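Local coordinates for ChrR-like cupin domain-containing protein (Ralstonia eutropha JMP134, PDB 3EBR) that is of unknown function but belongs to the ChrR-like cupins, with the jelly-roll beta-barrel of that family, at residues V31-I36 and K134-R139. Sequence-based numbering, arbitrary orientation.
Sequences VKYFKI and KTSMDR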
loop_
_atom_site.group_PDB
_atom_site.type_symbol
_atom_site.label_atom_id
_atom_site.label_comp_id
_atom_site.label_asym_id
_atom_site.label_seq_id
_atom_site.Cartn_x
_atom_site.Cartn_y
_atom_site.Cartn_z
ATOM N N VAL A 31 -23.640 8.362 -2.114
ATOM C CA VAL A 31 -22.280 8.092 -1.643
ATOM C C VAL A 31 -22.061 8.834 -0.324
ATOM O O VAL A 31 -22.674 9.873 -0.107
ATOM C CB VAL A 31 -21.214 8.519 -2.694
ATOM C CG1 VAL A 31 -21.310 10.017 -3.006
ATOM C CG2 VAL A 31 -19.785 8.150 -2.249
ATOM N N LYS A 32 -21.244 8.268 0.566
ATOM C CA LYS A 32 -20.883 8.888 1.844
ATOM C C LYS A 32 -19.361 8.769 1.921
ATOM O O LYS A 32 -18.846 7.658 1.887
ATOM C CB LYS A 32 -21.581 8.214 3.030
ATOM C CG LYS A 32 -21.225 8.813 4.421
ATOM C CD LYS A 32 -21.908 8.128 5.599
ATOM C CE LYS A 32 -23.387 8.439 5.683
ATOM N NZ LYS A 32 -24.049 7.716 6.815
ATOM N N TYR A 33 -18.659 9.900 2.016
ATOM C CA TYR A 33 -17.189 9.922 2.083
ATOM C C TYR A 33 -16.647 9.914 3.515
ATOM O O TYR A 33 -17.007 10.781 4.315
ATOM C CB TYR A 33 -16.632 11.146 1.338
ATOM C CG TYR A 33 -16.921 11.101 -0.138
ATOM C CD1 TYR A 33 -16.132 10.326 -0.981
ATOM C CD2 TYR A 33 -17.981 11.820 -0.699
ATOM C CE1 TYR A 33 -16.385 10.255 -2.337
ATOM C CE2 TYR A 33 -18.237 11.759 -2.067
ATOM C CZ TYR A 33 -17.426 10.973 -2.873
ATOM O OH TYR A 33 -17.650 10.863 -4.210
ATOM N N PHE A 34 -15.792 8.933 3.815
ATOM C CA PHE A 34 -15.126 8.788 5.121
ATOM C C PHE A 34 -13.662 9.212 5.078
ATOM O O PHE A 34 -13.175 9.782 6.048
ATOM C CB PHE A 34 -15.227 7.352 5.640
ATOM C CG PHE A 34 -16.609 6.971 6.072
ATOM C CD1 PHE A 34 -17.025 7.208 7.376
ATOM C CD2 PHE A 34 -17.498 6.397 5.182
ATOM C CE1 PHE A 34 -18.299 6.865 7.793
ATOM C CE2 PHE A 34 -18.781 6.052 5.591
ATOM C CZ PHE A 34 -19.181 6.285 6.902
ATOM N N LYS A 35 -12.952 8.900 3.993
ATOM C CA LYS A 35 -11.554 9.261 3.865
ATOM C C LYS A 35 -11.275 9.510 2.385
ATOM O O LYS A 35 -11.863 8.848 1.553
ATOM C CB LYS A 35 -10.683 8.120 4.400
ATOM C CG LYS A 35 -9.371 8.536 5.049
ATOM C CD LYS A 35 -9.691 9.172 6.414
ATOM C CE LYS A 35 -8.494 9.649 7.142
ATOM N NZ LYS A 35 -8.927 10.442 8.333
ATOM N N ILE A 36 -10.444 10.502 2.069
ATOM C CA ILE A 36 -10.074 10.849 0.698
ATOM C C ILE A 36 -8.582 11.159 0.737
ATOM O O ILE A 36 -8.203 12.301 0.875
ATOM C CB ILE A 36 -10.904 12.042 0.139
ATOM C CG1 ILE A 36 -12.411 11.746 0.137
ATOM C CG2 ILE A 36 -10.449 12.383 -1.273
ATOM C CD1 ILE A 36 -13.277 12.876 -0.458
ATOM N N LYS A 134 -9.642 13.602 -6.350
ATOM C CA LYS A 134 -9.915 15.007 -6.675
ATOM C C LYS A 134 -11.401 15.220 -6.950
ATOM O O LYS A 134 -11.993 16.145 -6.397
ATOM C CB LYS A 134 -9.075 15.500 -7.864
ATOM C CG LYS A 134 -7.582 15.516 -7.617
ATOM C CD LYS A 134 -6.801 16.066 -8.801
ATOM C CE LYS A 134 -5.342 16.320 -8.416
ATOM N NZ LYS A 134 -4.548 16.862 -9.556
ATOM N N THR A 135 -11.989 14.359 -7.786
ATOM C CA THR A 135 -13.429 14.428 -8.105
ATOM C C THR A 135 -14.283 14.104 -6.854
ATOM O O THR A 135 -15.382 14.647 -6.699
ATOM C CB THR A 135 -13.823 13.490 -9.257
ATOM O OG1 THR A 135 -13.560 12.142 -8.866
ATOM C CG2 THR A 135 -13.046 13.820 -10.549
ATOM N N SER A 136 -13.779 13.204 -5.996
ATOM C CA SER A 136 -14.420 12.836 -4.725
ATOM C C SER A 136 -14.435 14.024 -3.758
ATOM O O SER A 136 -15.455 14.317 -3.111
ATOM C CB SER A 136 -13.672 11.681 -4.066
ATOM O OG SER A 136 -13.689 10.518 -4.867
HETATM N N MSE A 137 -13.287 14.693 -3.665
HETATM C CA MSE A 137 -13.122 15.866 -2.822
HETATM C C MSE A 137 -13.968 17.033 -3.340
HETATM O O MSE A 137 -14.583 17.729 -2.527
HETATM C CB MSE A 137 -11.635 16.266 -2.755
HETATM C CG MSE A 137 -11.291 17.415 -1.817
HETATM SE SE MSE A 137 -11.626 16.972 0.041
HETATM C CE MSE A 137 -10.051 15.777 0.359
ATOM N N ASP A 138 -13.969 17.256 -4.664
ATOM C CA ASP A 138 -14.766 18.324 -5.293
ATOM C C ASP A 138 -16.233 18.138 -4.964
ATOM O O ASP A 138 -16.876 19.085 -4.540
ATOM C CB ASP A 138 -14.599 18.391 -6.831
ATOM C CG ASP A 138 -13.241 18.963 -7.288
ATOM O OD1 ASP A 138 -12.418 19.427 -6.463
ATOM O OD2 ASP A 138 -13.009 18.964 -8.518
ATOM N N ARG A 139 -16.737 16.916 -5.130
ATOM C CA ARG A 139 -18.134 16.593 -4.823
ATOM C C ARG A 139 -18.442 16.797 -3.325
ATOM O O ARG A 139 -19.435 17.438 -2.996
ATOM C CB ARG A 139 -18.450 15.168 -5.290
ATOM C CG ARG A 139 -19.852 14.648 -4.988
ATOM C CD ARG A 139 -20.213 13.244 -5.439
ATOM N NE ARG A 139 -20.062 12.995 -6.870
ATOM C CZ ARG A 139 -18.936 12.629 -7.488
ATOM N NH1 ARG A 139 -17.777 12.468 -6.844
ATOM N NH2 ARG A 139 -18.963 12.436 -8.797
HETATM O O HOH W 1 -15.987 9.789 -6.170
#
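The ring of Y33 reaches from strand 30-37 to helix 133-146 and lies between V31 and S136. CG2 of V31 sits over one face, toward the rim, while the carbonyl O of S136 sits off-centre over the opposite face, 3.8 Å above the plane. CB of S136 packs against CE1 of the tyrosine. Strand 31-33 and helix 134-139 lie at 97°, and serine, with so small a side chain, suits the place where the ring comes up to the helix.

A water in the ring plane at the edge links the two hydroxyls: it is hydrogen-bonded to Y33 OH (2.8 Å) and donates to S136 OG (2.7 Å). S136 OG is also hydrogen-bonded to the carbonyl O of N132. R139 crosses the tyrosine at about a right angle, with CD near the ring edge and NH1 3.1 Å from Y33 OH; its NH1 forms a salt bridge with E131 and its NE a hydrogen bond to A23 O.

CD1 of I36, anti to CA (chi2 -178°), rests on the helix backbone, 3.7 Å from M137 N. Selenomethionine M137 starts away from the strand, but bends at chi2 and chi3 to bring CE within 3.8 Å of I36 CG2.

Thus apolar branches seat the helix on this cupin strand, while the buried phenol and serine hydroxyls share a water, and the arginine charge, partly balanced by E131, may polarise the phenol.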